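Side-chain contacts in dihydrodipicolinate synthase (Oceanobacillus iheyensis HTE831, PDB 3D0C), which probably catalyses the 4-hydroxy-tetrahydrodipicolinate synthase step of lysine biosynthesis: residues 10-15 / 83-88; 19-24 / 28-33; 48-53 / 72-77; 62-67 / 96-101; 216-221 / 262-267. The protein carries 1 engineered substitution. All blocks are in the same frame, centred on the assembly; numbering follows the deposited sequence.

Interaction 1: 10-15 / 83-88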
# COMPACT_ATOMS: atom_id res chain seq x y z
N LYS A 10 -16.12 -24.02 6.09
CA LYS A 10 -16.96 -24.54 5.02
C LYS A 10 -17.86 -23.47 4.41
O LYS A 10 -18.33 -23.61 3.28
CB LYS A 10 -17.81 -25.70 5.54
CG LYS A 10 -17.00 -26.93 5.93
CD LYS A 10 -17.89 -28.00 6.51
CE LYS A 10 -17.10 -29.23 6.92
NZ LYS A 10 -17.97 -30.21 7.65
N ARG A 11 -18.10 -22.39 5.15
CA ARG A 11 -18.94 -21.29 4.67
C ARG A 11 -18.40 -20.62 3.41
O ARG A 11 -19.15 -20.00 2.65
CB ARG A 11 -19.08 -20.21 5.74
CG ARG A 11 -19.72 -20.65 7.04
CD ARG A 11 -19.88 -19.45 7.95
NE ARG A 11 -20.51 -19.79 9.23
CZ ARG A 11 -21.08 -18.89 10.02
NH1 ARG A 11 -21.10 -17.61 9.68
NH2 ARG A 11 -21.63 -19.28 11.17
N PHE A 12 -17.10 -20.75 3.19
CA PHE A 12 -16.46 -20.11 2.05
C PHE A 12 -16.45 -20.88 0.73
O PHE A 12 -15.87 -20.44 -0.26
CB PHE A 12 -15.05 -19.69 2.46
CG PHE A 12 -15.04 -18.84 3.69
CD1 PHE A 12 -15.44 -17.51 3.63
CD2 PHE A 12 -14.70 -19.38 4.93
CE1 PHE A 12 -15.52 -16.74 4.78
CE2 PHE A 12 -14.77 -18.62 6.08
CZ PHE A 12 -15.18 -17.29 6.01
N SER A 13 -17.11 -22.04 0.73
CA SER A 13 -17.20 -22.84 -0.49
C SER A 13 -18.35 -22.27 -1.31
O SER A 13 -19.37 -22.92 -1.53
CB SER A 13 -17.50 -24.31 -0.14
OG SER A 13 -16.39 -24.89 0.52
N THR A 14 -18.17 -21.03 -1.75
CA THR A 14 -19.19 -20.34 -2.53
C THR A 14 -18.56 -19.04 -3.04
O THR A 14 -17.34 -18.90 -3.03
CB THR A 14 -20.41 -20.00 -1.64
OG1 THR A 14 -21.48 -19.46 -2.43
CG2 THR A 14 -20.00 -18.98 -0.58
N ILE A 15 -19.39 -18.10 -3.48
CA ILE A 15 -18.87 -16.83 -3.94
C ILE A 15 -18.78 -15.84 -2.78
O ILE A 15 -19.74 -15.68 -2.02
CB ILE A 15 -19.77 -16.21 -5.04
CG1 ILE A 15 -19.73 -17.07 -6.31
CG2 ILE A 15 -19.33 -14.77 -5.32
CD1 ILE A 15 -20.57 -16.53 -7.46
N THR A 83 -22.84 -14.53 5.75
CA THR A 83 -21.63 -14.45 6.56
C THR A 83 -20.95 -13.13 6.21
O THR A 83 -20.76 -12.83 5.04
CB THR A 83 -20.66 -15.62 6.26
OG1 THR A 83 -21.24 -16.86 6.68
CG2 THR A 83 -19.34 -15.42 6.98
N VAL A 84 -20.60 -12.35 7.23
CA VAL A 84 -19.96 -11.07 6.98
C VAL A 84 -18.47 -11.11 7.35
O VAL A 84 -18.09 -11.49 8.46
CB VAL A 84 -20.67 -9.93 7.76
CG1 VAL A 84 -20.01 -8.60 7.47
CG2 VAL A 84 -22.14 -9.87 7.36
N VAL A 85 -17.64 -10.72 6.39
CA VAL A 85 -16.20 -10.70 6.59
C VAL A 85 -15.76 -9.25 6.46
O VAL A 85 -15.87 -8.64 5.39
CB VAL A 85 -15.48 -11.57 5.54
CG1 VAL A 85 -13.98 -11.61 5.84
CG2 VAL A 85 -16.08 -12.97 5.54
N ALA A 86 -15.28 -8.70 7.57
CA ALA A 86 -14.86 -7.31 7.61
C ALA A 86 -13.38 -7.13 7.31
O ALA A 86 -12.53 -7.68 8.00
CB ALA A 86 -15.20 -6.72 8.96
N GLY A 87 -13.09 -6.33 6.29
CA GLY A 87 -11.71 -6.08 5.93
C GLY A 87 -11.00 -5.14 6.87
O GLY A 87 -11.56 -4.11 7.28
N ILE A 88 -9.77 -5.49 7.23
CA ILE A 88 -8.95 -4.68 8.12
C ILE A 88 -7.54 -4.58 7.55
O ILE A 88 -7.13 -5.40 6.74
CB ILE A 88 -8.89 -5.29 9.55
CG1 ILE A 88 -8.29 -6.69 9.50
CG2 ILE A 88 -10.30 -5.35 10.16
CD1 ILE A 88 -8.10 -7.34 10.87
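R11 and F12, in the loop that leads into the first strand of the TIM barrel, reach T83 and V85 on strand 83-88, the third strand. The polar link is one hydrogen bond: R11 NH1 donates to T83 OG1 over 3.1 Å, somewhat bent at 141°. The hydroxyl oxygen lies 27° out of the guanidinium plane, while T83 CG2 sits at the edge of that group. R11 gets there with its chain extended from CG to NE, which carries CD past the same hydroxyl, 3.2 Å from R11 CD to T83 OG1. A valine in place of T83 would probably leave R11 NH1 without this acceptor and the guanidinium freer to swing away.

The other link is apolar and lies deeper. V85 points to the barrel interior, where its side chain also meets V49 and M111 of the neighbouring strands and comes within about 5 Å of the side chain of K167, the predicted Schiff-base lysine. F12 meets it from the end where the strands begin. One methyl of V85 lies at the rim of the F12 ring, in its plane, with V85 CG2 3.9 Å from F12 CE1.

Interaction 2: 19-24 / 28-33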
# COMPACT_ATOMS: atom_id res chain seq x y z
N ASN A 19 -18.80 -6.03 -1.85
CA ASN A 19 -19.70 -4.93 -2.19
C ASN A 19 -18.97 -3.62 -2.45
O ASN A 19 -17.81 -3.46 -2.09
CB ASN A 19 -20.69 -4.70 -1.06
CG ASN A 19 -20.01 -4.24 0.22
OD1 ASN A 19 -19.37 -5.04 0.92
ND2 ASN A 19 -20.13 -2.95 0.53
N ILE A 20 -19.66 -2.67 -3.07
CA ILE A 20 -19.06 -1.37 -3.30
C ILE A 20 -19.57 -0.45 -2.19
O ILE A 20 -20.40 -0.85 -1.37
CB ILE A 20 -19.50 -0.73 -4.63
CG1 ILE A 20 -21.02 -0.58 -4.64
CG2 ILE A 20 -19.00 -1.57 -5.80
CD1 ILE A 20 -21.51 0.42 -5.66
N VAL A 21 -19.05 0.77 -2.18
CA VAL A 21 -19.48 1.80 -1.24
C VAL A 21 -19.75 3.00 -2.13
O VAL A 21 -18.83 3.71 -2.54
CB VAL A 21 -18.39 2.20 -0.22
CG1 VAL A 21 -18.84 3.43 0.55
CG2 VAL A 21 -18.12 1.06 0.77
N PRO A 22 -21.03 3.24 -2.47
CA PRO A 22 -21.34 4.39 -3.32
C PRO A 22 -21.10 5.70 -2.59
O PRO A 22 -21.27 5.80 -1.37
CB PRO A 22 -22.80 4.16 -3.69
CG PRO A 22 -23.34 3.40 -2.53
CD PRO A 22 -22.23 2.44 -2.17
N PHE A 23 -20.68 6.72 -3.33
CA PHE A 23 -20.43 8.03 -2.74
C PHE A 23 -21.39 9.04 -3.37
O PHE A 23 -21.94 8.79 -4.44
CB PHE A 23 -18.97 8.44 -2.97
CG PHE A 23 -17.97 7.48 -2.38
CD1 PHE A 23 -17.92 7.26 -1.01
CD2 PHE A 23 -17.08 6.79 -3.20
CE1 PHE A 23 -17.00 6.36 -0.46
CE2 PHE A 23 -16.16 5.89 -2.66
CZ PHE A 23 -16.13 5.67 -1.29
N LEU A 24 -21.59 10.17 -2.70
CA LEU A 24 -22.51 11.19 -3.19
C LEU A 24 -21.92 12.20 -4.18
O LEU A 24 -20.71 12.37 -4.29
CB LEU A 24 -23.12 11.94 -2.01
CG LEU A 24 -24.10 11.20 -1.11
CD1 LEU A 24 -24.32 12.02 0.15
CD2 LEU A 24 -25.42 10.96 -1.83
N ARG A 28 -18.65 13.68 -2.23
CA ARG A 28 -18.05 12.35 -2.15
C ARG A 28 -18.34 11.66 -0.83
O ARG A 28 -17.71 10.66 -0.50
CB ARG A 28 -16.53 12.42 -2.35
CG ARG A 28 -16.06 12.96 -3.70
CD ARG A 28 -14.60 12.57 -3.94
NE ARG A 28 -13.95 13.32 -5.00
CZ ARG A 28 -13.79 12.90 -6.25
NH1 ARG A 28 -14.24 11.70 -6.62
NH2 ARG A 28 -13.15 13.65 -7.13
N GLU A 29 -19.29 12.19 -0.06
CA GLU A 29 -19.63 11.57 1.22
C GLU A 29 -20.30 10.23 0.91
O GLU A 29 -20.80 10.02 -0.19
CB GLU A 29 -20.59 12.45 2.03
CG GLU A 29 -19.98 13.75 2.55
CD GLU A 29 -18.76 13.52 3.44
OE1 GLU A 29 -18.88 12.81 4.46
OE2 GLU A 29 -17.67 14.05 3.11
N ILE A 30 -20.29 9.33 1.88
CA ILE A 30 -20.89 8.01 1.69
C ILE A 30 -22.40 8.10 1.48
O ILE A 30 -23.11 8.76 2.23
CB ILE A 30 -20.62 7.10 2.91
CG1 ILE A 30 -19.11 6.88 3.07
CG2 ILE A 30 -21.36 5.78 2.75
CD1 ILE A 30 -18.72 6.09 4.32
N ASP A 31 -22.86 7.42 0.44
CA ASP A 31 -24.28 7.38 0.11
C ASP A 31 -24.82 6.16 0.84
O ASP A 31 -24.83 5.05 0.30
CB ASP A 31 -24.44 7.22 -1.41
CG ASP A 31 -25.88 7.18 -1.85
OD1 ASP A 31 -26.79 7.16 -1.00
OD2 ASP A 31 -26.09 7.16 -3.08
N TRP A 32 -25.26 6.36 2.08
CA TRP A 32 -25.75 5.25 2.88
C TRP A 32 -26.94 4.51 2.28
O TRP A 32 -27.07 3.30 2.46
CB TRP A 32 -26.08 5.73 4.30
CG TRP A 32 -24.85 6.22 4.99
CD1 TRP A 32 -24.49 7.51 5.22
CD2 TRP A 32 -23.76 5.41 5.46
NE1 TRP A 32 -23.24 7.56 5.79
CE2 TRP A 32 -22.77 6.29 5.95
CE3 TRP A 32 -23.52 4.03 5.51
CZ2 TRP A 32 -21.56 5.83 6.48
CZ3 TRP A 32 -22.32 3.57 6.03
CH2 TRP A 32 -21.35 4.47 6.52
N LYS A 33 -27.78 5.23 1.55
CA LYS A 33 -28.94 4.63 0.90
C LYS A 33 -28.42 3.68 -0.18
O LYS A 33 -28.82 2.52 -0.24
CB LYS A 33 -29.80 5.73 0.26
CG LYS A 33 -31.30 5.42 0.20
CD LYS A 33 -31.60 4.16 -0.60
CE LYS A 33 -33.11 3.94 -0.69
NZ LYS A 33 -33.45 2.62 -1.30
O HOH W 1 -24.31 7.24 -5.04
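The carbonyl oxygen of E29 is held by two neighbours: the N-H of L24 comes in at 2.6 Å (L24 N to E29 O), nearly along the C=O axis, and F23 CA adds a CH contact at 3.3 Å from E29 O. Two residues further along, D31 N gives P22 O a straight bond of 2.9 Å, at 169°. A water bonded to both F23 O and D31 OD2 ties the two segments again. D31 OD2 also pairs with R274, and OD1 caps the helix at G34 N.

Side chains fill in around this pair of backbone bonds. L24 CD2 lies 3.8 Å from D31 CG, the two side chains at roughly a right angle; an alanine at L24 would probably leave one flank of that carboxylate without its apolar cover. On the F23 side, CE1 of its ring meets I30 CG1 at 4.1 Å, and V21 O sits over a ring face.

The two bonds flanking F23 and I30 make them a non-hydrogen-bonded antiparallel bridge, which folds the loop after the first TIM-barrel strand back on itself, right up to the N-cap of helix 32-44.

Interaction 3: 48-53 / 72-77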
# COMPACT_ATOMS: atom_id res chain seq x y z
N GLU A 48 -23.95 -15.46 -0.25
CA GLU A 48 -23.91 -16.07 1.08
C GLU A 48 -22.80 -15.51 1.96
O GLU A 48 -22.81 -15.67 3.19
CB GLU A 48 -23.71 -17.59 0.96
CG GLU A 48 -24.84 -18.31 0.24
CD GLU A 48 -24.53 -19.77 -0.04
OE1 GLU A 48 -23.69 -20.37 0.68
OE2 GLU A 48 -25.13 -20.33 -0.99
N VAL A 49 -21.81 -14.88 1.32
CA VAL A 49 -20.68 -14.29 2.01
C VAL A 49 -20.47 -12.89 1.43
O VAL A 49 -20.29 -12.71 0.22
CB VAL A 49 -19.41 -15.14 1.80
CG1 VAL A 49 -18.21 -14.50 2.51
CG2 VAL A 49 -19.65 -16.54 2.34
N ILE A 50 -20.52 -11.88 2.29
CA ILE A 50 -20.34 -10.52 1.83
C ILE A 50 -19.11 -9.95 2.53
O ILE A 50 -18.86 -10.24 3.70
CB ILE A 50 -21.60 -9.66 2.12
CG1 ILE A 50 -21.45 -8.27 1.51
CG2 ILE A 50 -21.85 -9.58 3.63
CD1 ILE A 50 -22.71 -7.42 1.55
N VAL A 51 -18.34 -9.15 1.81
CA VAL A 51 -17.12 -8.61 2.38
C VAL A 51 -17.02 -7.10 2.41
O VAL A 51 -16.50 -6.49 1.47
CB VAL A 51 -15.88 -9.15 1.62
CG1 VAL A 51 -14.61 -8.73 2.34
CG2 VAL A 51 -15.97 -10.68 1.49
N PRO A 52 -17.52 -6.45 3.48
CA PRO A 52 -17.43 -4.99 3.55
C PRO A 52 -15.96 -4.60 3.78
O PRO A 52 -15.20 -5.36 4.38
CB PRO A 52 -18.33 -4.65 4.73
CG PRO A 52 -18.17 -5.83 5.64
CD PRO A 52 -18.21 -7.00 4.66
N ASN A 53 -15.58 -3.43 3.30
CA ASN A 53 -14.20 -2.95 3.42
C ASN A 53 -13.18 -3.79 2.68
O ASN A 53 -12.05 -4.03 3.14
CB ASN A 53 -13.80 -2.77 4.89
CG ASN A 53 -14.39 -1.51 5.49
OD1 ASN A 53 -14.55 -0.51 4.79
ND2 ASN A 53 -14.70 -1.54 6.78
N THR A 72 -19.90 -1.65 10.22
CA THR A 72 -21.03 -1.70 11.14
C THR A 72 -22.35 -1.73 10.37
O THR A 72 -23.21 -2.59 10.61
CB THR A 72 -21.00 -0.48 12.09
OG1 THR A 72 -19.85 -0.57 12.94
CG2 THR A 72 -22.25 -0.43 12.96
N ARG A 73 -22.48 -0.80 9.43
CA ARG A 73 -23.68 -0.67 8.60
C ARG A 73 -24.03 -1.95 7.85
O ARG A 73 -25.17 -2.43 7.88
CB ARG A 73 -23.48 0.45 7.58
CG ARG A 73 -24.70 0.74 6.71
CD ARG A 73 -25.69 1.63 7.46
NE ARG A 73 -26.70 2.19 6.57
CZ ARG A 73 -27.47 3.23 6.88
NH1 ARG A 73 -27.33 3.81 8.06
NH2 ARG A 73 -28.36 3.68 6.02
N VAL A 74 -23.04 -2.50 7.15
CA VAL A 74 -23.26 -3.73 6.40
C VAL A 74 -23.63 -4.88 7.32
O VAL A 74 -24.59 -5.60 7.07
CB VAL A 74 -22.02 -4.12 5.57
CG1 VAL A 74 -22.29 -5.41 4.78
CG2 VAL A 74 -21.66 -2.99 4.62
N THR A 75 -22.86 -5.06 8.40
CA THR A 75 -23.12 -6.15 9.34
C THR A 75 -24.57 -6.12 9.86
O THR A 75 -25.26 -7.14 9.86
CB THR A 75 -22.15 -6.09 10.55
OG1 THR A 75 -20.80 -6.28 10.09
CG2 THR A 75 -22.49 -7.18 11.56
N GLU A 76 -25.00 -4.94 10.31
CA GLU A 76 -26.35 -4.79 10.84
C GLU A 76 -27.43 -4.98 9.78
O GLU A 76 -28.46 -5.60 10.04
CB GLU A 76 -26.49 -3.42 11.53
CG GLU A 76 -25.43 -3.20 12.60
CD GLU A 76 -25.65 -1.95 13.43
OE1 GLU A 76 -25.97 -0.89 12.85
OE2 GLU A 76 -25.50 -2.03 14.67
N LEU A 77 -27.19 -4.46 8.58
CA LEU A 77 -28.16 -4.60 7.50
C LEU A 77 -28.31 -6.08 7.13
O LEU A 77 -29.43 -6.59 7.00
CB LEU A 77 -27.73 -3.80 6.27
CG LEU A 77 -28.69 -3.85 5.08
CD1 LEU A 77 -30.07 -3.39 5.52
CD2 LEU A 77 -28.16 -2.97 3.97
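V74 holds CG1 anti to its backbone N (chi1 -180°), and this turns its two methyls toward different partners, I50 for CG1 and P52 for CG2. I50 answers with an extended side chain: CG1 is likewise anti to N (chi1 -175°) and CD1 continues outward with chi2 at 171°. The two side chains therefore meet tip to tip, I50 CD1 standing 3.8 Å from V74 CG1. The price is that CG2 of I50 is wedged between its own N and carbonyl carbon.

P52 comes in beside them with the CB corner of its ring. That carbon lies 3.7 Å from V74 CG2 and 3.8 Å from V74 CB, and V74 CG1 is not far off, so the valine rests its whole branched end on the proline. I50 and P52 alternate with V51, which points the other way, so both face the helix.

This is the inner face of helix 64-78 packing on strand 49-50 and its continuation, within the beta-alpha-beta unit completed by strand 83-88; V84 of that strand touches I50 and P52 as well. A polar tie to the helix, N53 ND2 to A67 O, lies outside 72-77; where I50 and P52 meet V74, the contact rests on buried hydrocarbon.

Interaction 4: 62-67 / 96-101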
# COMPACT_ATOMS: atom_id res chain seq x y z
N LEU A 62 -11.27 5.48 2.40
CA LEU A 62 -12.08 5.79 3.57
C LEU A 62 -11.21 6.11 4.77
O LEU A 62 -10.11 5.55 4.92
CB LEU A 62 -12.97 4.59 3.93
CG LEU A 62 -13.87 3.98 2.85
CD1 LEU A 62 -14.60 2.78 3.44
CD2 LEU A 62 -14.87 5.02 2.36
N THR A 63 -11.68 7.01 5.63
CA THR A 63 -10.95 7.33 6.85
C THR A 63 -11.23 6.13 7.74
O THR A 63 -12.08 5.29 7.41
CB THR A 63 -11.50 8.59 7.56
OG1 THR A 63 -12.87 8.37 7.91
CG2 THR A 63 -11.38 9.82 6.67
N ILE A 64 -10.53 6.04 8.87
CA ILE A 64 -10.73 4.93 9.80
C ILE A 64 -12.17 4.97 10.33
O ILE A 64 -12.85 3.94 10.44
CB ILE A 64 -9.73 5.04 10.99
CG1 ILE A 64 -8.31 4.76 10.49
CG2 ILE A 64 -10.11 4.07 12.10
CD1 ILE A 64 -8.11 3.39 9.86
N GLU A 65 -12.64 6.17 10.66
CA GLU A 65 -13.99 6.34 11.16
C GLU A 65 -15.04 5.85 10.15
O GLU A 65 -15.99 5.15 10.51
CB GLU A 65 -14.23 7.81 11.49
CG GLU A 65 -15.63 8.12 11.95
CD GLU A 65 -15.84 9.62 12.09
OE1 GLU A 65 -15.66 10.33 11.08
OE2 GLU A 65 -16.18 10.08 13.20
N GLU A 66 -14.86 6.23 8.89
CA GLU A 66 -15.79 5.81 7.84
C GLU A 66 -15.74 4.31 7.64
O GLU A 66 -16.77 3.68 7.40
CB GLU A 66 -15.47 6.51 6.52
CG GLU A 66 -15.60 8.01 6.53
CD GLU A 66 -15.26 8.61 5.18
OE1 GLU A 66 -14.15 8.33 4.67
OE2 GLU A 66 -16.09 9.36 4.63
N ALA A 67 -14.56 3.71 7.73
CA ALA A 67 -14.44 2.27 7.54
C ALA A 67 -15.21 1.51 8.62
O ALA A 67 -15.90 0.53 8.33
CB ALA A 67 -12.97 1.85 7.54
N ILE A 96 -6.13 -4.27 14.55
CA ILE A 96 -6.85 -4.80 15.69
C ILE A 96 -8.01 -3.87 16.05
O ILE A 96 -9.11 -4.32 16.36
CB ILE A 96 -5.90 -4.98 16.90
CG1 ILE A 96 -4.89 -6.09 16.59
CG2 ILE A 96 -6.70 -5.31 18.17
CD1 ILE A 96 -3.78 -6.26 17.62
N GLU A 97 -7.75 -2.57 16.00
CA GLU A 97 -8.76 -1.57 16.30
C GLU A 97 -9.96 -1.74 15.35
O GLU A 97 -11.12 -1.76 15.78
CB GLU A 97 -8.18 -0.16 16.15
CG GLU A 97 -9.11 0.95 16.60
CD GLU A 97 -8.64 2.33 16.17
OE1 GLU A 97 -7.43 2.50 15.92
OE2 GLU A 97 -9.49 3.24 16.09
N LEU A 98 -9.66 -1.87 14.06
CA LEU A 98 -10.71 -2.06 13.06
C LEU A 98 -11.41 -3.40 13.28
O LEU A 98 -12.62 -3.50 13.15
CB LEU A 98 -10.13 -2.01 11.65
CG LEU A 98 -9.72 -0.64 11.09
CD1 LEU A 98 -8.91 -0.82 9.83
CD2 LEU A 98 -10.97 0.17 10.82
N GLY A 99 -10.62 -4.42 13.61
CA GLY A 99 -11.19 -5.74 13.83
C GLY A 99 -12.14 -5.79 15.00
O GLY A 99 -13.27 -6.27 14.87
N LYS A 100 -11.70 -5.30 16.16
CA LYS A 100 -12.54 -5.32 17.35
C LYS A 100 -13.84 -4.58 17.07
O LYS A 100 -14.91 -5.03 17.49
CB LYS A 100 -11.82 -4.67 18.53
CG LYS A 100 -10.77 -5.56 19.19
CD LYS A 100 -10.08 -4.80 20.31
CE LYS A 100 -9.08 -5.66 21.07
NZ LYS A 100 -9.74 -6.67 21.93
N SER A 101 -13.75 -3.47 16.35
CA SER A 101 -14.93 -2.68 16.04
C SER A 101 -15.95 -3.44 15.19
O SER A 101 -17.15 -3.44 15.51
CB SER A 101 -14.54 -1.39 15.32
OG SER A 101 -15.69 -0.69 14.87
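A single methyl, CG2 of I64, meets both a carboxylate oxygen and a leucine methyl: E97 OE2 is 4.1 Å from I64 CG2, and L98 CD2 is 4.2 Å from it. The carboxylate makes no bond to I64; its polar partner is K68, one turn beyond I64 on helix 64-78, which forms a salt bridge with OE2. E97 spans the distance with CG anti to its backbone N (chi1 -173°) and the chain extended beyond.

L98 carries the rest. Its CD2 fits against both I64 and A67, three residues apart on one helix face, with A67 CB also 4.2 Å away. I64 and L98 lie at about a right angle, and no hydrogen bond passes between the segments.

The helix bearing I64 starts in a capping box: E66 N donates to T63 OG1 at 3.1 Å, and T63 N returns a bond to E66 OE1 at 3.0 Å, using the oxygen's anti lone pair. R279 pairs with the same E66 oxygen. T63 also touches S91 of the second subunit.

The contact joins the first turn of helix 64-78 to the middle of helix 92-104, adjacent outer helices of the barrel separated in sequence by strand 83-88, whose I88 packs beneath L98.

Interaction 5: 216-221 / 262-267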
# COMPACT_ATOMS: atom_id res chain seq x y z
N VAL A 216 -20.57 -9.65 -9.19
CA VAL A 216 -21.85 -9.90 -8.54
C VAL A 216 -22.63 -8.63 -8.20
O VAL A 216 -23.82 -8.70 -7.91
CB VAL A 216 -21.67 -10.74 -7.26
CG1 VAL A 216 -21.35 -12.19 -7.62
CG2 VAL A 216 -20.57 -10.16 -6.39
N ASN A 217 -21.96 -7.47 -8.24
CA ASN A 217 -22.63 -6.19 -7.94
C ASN A 217 -23.41 -5.70 -9.15
O ASN A 217 -24.19 -4.75 -9.06
CB ASN A 217 -21.61 -5.10 -7.57
CG ASN A 217 -20.92 -5.35 -6.24
OD1 ASN A 217 -21.55 -5.28 -5.18
ND2 ASN A 217 -19.63 -5.63 -6.29
N VAL A 218 -23.21 -6.36 -10.29
CA VAL A 218 -23.86 -5.95 -11.53
C VAL A 218 -24.62 -7.08 -12.23
O VAL A 218 -25.79 -6.91 -12.59
CB VAL A 218 -22.81 -5.41 -12.51
CG1 VAL A 218 -23.50 -4.66 -13.64
CG2 VAL A 218 -21.83 -4.53 -11.77
N PHE A 219 -23.95 -8.21 -12.42
CA PHE A 219 -24.56 -9.37 -13.07
C PHE A 219 -24.31 -10.62 -12.24
O PHE A 219 -23.63 -11.55 -12.68
CB PHE A 219 -23.95 -9.57 -14.47
CG PHE A 219 -24.43 -8.58 -15.49
CD1 PHE A 219 -25.72 -8.67 -16.01
CD2 PHE A 219 -23.60 -7.56 -15.92
CE1 PHE A 219 -26.17 -7.75 -16.95
CE2 PHE A 219 -24.04 -6.63 -16.87
CZ PHE A 219 -25.33 -6.73 -17.38
N PRO A 220 -24.87 -10.67 -11.02
CA PRO A 220 -24.68 -11.84 -10.15
C PRO A 220 -25.06 -13.19 -10.78
O PRO A 220 -24.46 -14.22 -10.45
CB PRO A 220 -25.54 -11.51 -8.94
CG PRO A 220 -26.66 -10.72 -9.55
CD PRO A 220 -25.92 -9.79 -10.48
N GLN A 221 -26.05 -13.18 -11.66
CA GLN A 221 -26.50 -14.42 -12.31
C GLN A 221 -25.38 -15.07 -13.13
O GLN A 221 -25.33 -16.30 -13.23
CB GLN A 221 -27.74 -14.17 -13.19
CG GLN A 221 -28.91 -13.50 -12.45
CD GLN A 221 -30.24 -13.53 -13.23
OE1 GLN A 221 -30.29 -13.19 -14.42
NE2 GLN A 221 -31.32 -13.91 -12.55
N VAL A 262 -14.05 1.59 -10.85
CA VAL A 262 -14.78 2.52 -11.71
C VAL A 262 -15.56 1.78 -12.80
O VAL A 262 -16.63 2.22 -13.21
CB VAL A 262 -13.84 3.57 -12.34
CG1 VAL A 262 -12.73 2.90 -13.10
CG2 VAL A 262 -14.63 4.52 -13.25
N ILE A 263 -15.04 0.64 -13.24
CA ILE A 263 -15.73 -0.15 -14.26
C ILE A 263 -17.05 -0.67 -13.68
O ILE A 263 -18.09 -0.65 -14.35
CB ILE A 263 -14.87 -1.35 -14.72
CG1 ILE A 263 -13.85 -0.89 -15.77
CG2 ILE A 263 -15.76 -2.46 -15.28
CD1 ILE A 263 -14.46 -0.50 -17.11
N ILE A 264 -17.01 -1.14 -12.44
CA ILE A 264 -18.19 -1.66 -11.78
C ILE A 264 -19.25 -0.57 -11.54
O ILE A 264 -20.43 -0.79 -11.81
CB ILE A 264 -17.83 -2.32 -10.42
CG1 ILE A 264 -17.02 -3.60 -10.66
CG2 ILE A 264 -19.09 -2.64 -9.65
CD1 ILE A 264 -16.57 -4.27 -9.38
N LYS A 265 -18.82 0.59 -11.05
CA LYS A 265 -19.76 1.68 -10.78
C LYS A 265 -20.38 2.26 -12.05
O LYS A 265 -21.57 2.55 -12.08
CB LYS A 265 -19.10 2.78 -9.94
CG LYS A 265 -18.89 2.37 -8.49
CD LYS A 265 -18.40 3.51 -7.60
CE LYS A 265 -18.38 3.08 -6.13
NZ LYS A 265 -17.88 4.13 -5.21
N GLU A 266 -19.58 2.43 -13.10
CA GLU A 266 -20.15 2.98 -14.32
C GLU A 266 -21.10 1.95 -14.93
O GLU A 266 -22.12 2.32 -15.52
CB GLU A 266 -19.04 3.37 -15.30
CG GLU A 266 -18.35 4.66 -14.89
CD GLU A 266 -17.75 5.41 -16.06
OE1 GLU A 266 -18.30 5.33 -17.18
OE2 GLU A 266 -16.74 6.12 -15.85
N ALA A 267 -20.77 0.67 -14.77
CA ALA A 267 -21.62 -0.39 -15.30
C ALA A 267 -22.96 -0.40 -14.57
O ALA A 267 -24.02 -0.50 -15.19
CB ALA A 267 -20.94 -1.76 -15.14
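V218 meets helix 260-270 with both of its methyls, and this apolar packing makes up most of the contact. CG2 lies against the branch methyl of I264, 3.9 Å from V218 CG2 to I264 CG2, and close to the carbonyl oxygen of the same residue. CG1, set anti to the backbone N (chi1 -165°), goes instead to A267, with V218 CG1 and A267 CB 4.1 Å apart. I264 and A267 are three residues apart and present neighbouring surfaces, so the valine straddles them. I264 CG2 has a second neighbour in N217, whose CB stands 4.1 Å away. The I264 side chain also comes within about 4 Å of that of T56, predicted to bind pyruvate.

Polar groups take no direct part: no hydrogen bond joins the two segments. N217 offers only its CB to I264, while its amide end is engaged by other parts of the chain. ND2 donates to the backbone oxygens of G214 and I18, and OD1 has a weak bond from N38. These bonds hold the asparagine in place beside I264.

In the fold, the turn 216-219 follows the last barrel strand, 210-213, and F219 is the N-cap residue of helix 220-232. Helix 260-270 belongs to the helices that follow the barrel; it packs here against that turn, while I264 also touches R252 of helix 235-257.

In the fold
All five contacts belong to one eight-stranded TIM barrel and the helices that follow it. Interactions 1 and 3 lie closest, their centres about 10 Å apart, on the adjoining strands 83-88 and 49-50, where T83 is bonded to E48 and I50. Interaction 4 shares helix 64-78 with interaction 3, and N53 bonds to A67 between them. Interactions 2 and 3 follow in series, both nested in the chain loop that interaction 1 closes, whereas interaction 4 crosses it. Interaction 5 comes last, its centre about 26 Å from that of interaction 4, yet K265 bonds to V21 of interaction 2. The later helices are thus tied back to the first barrel loop.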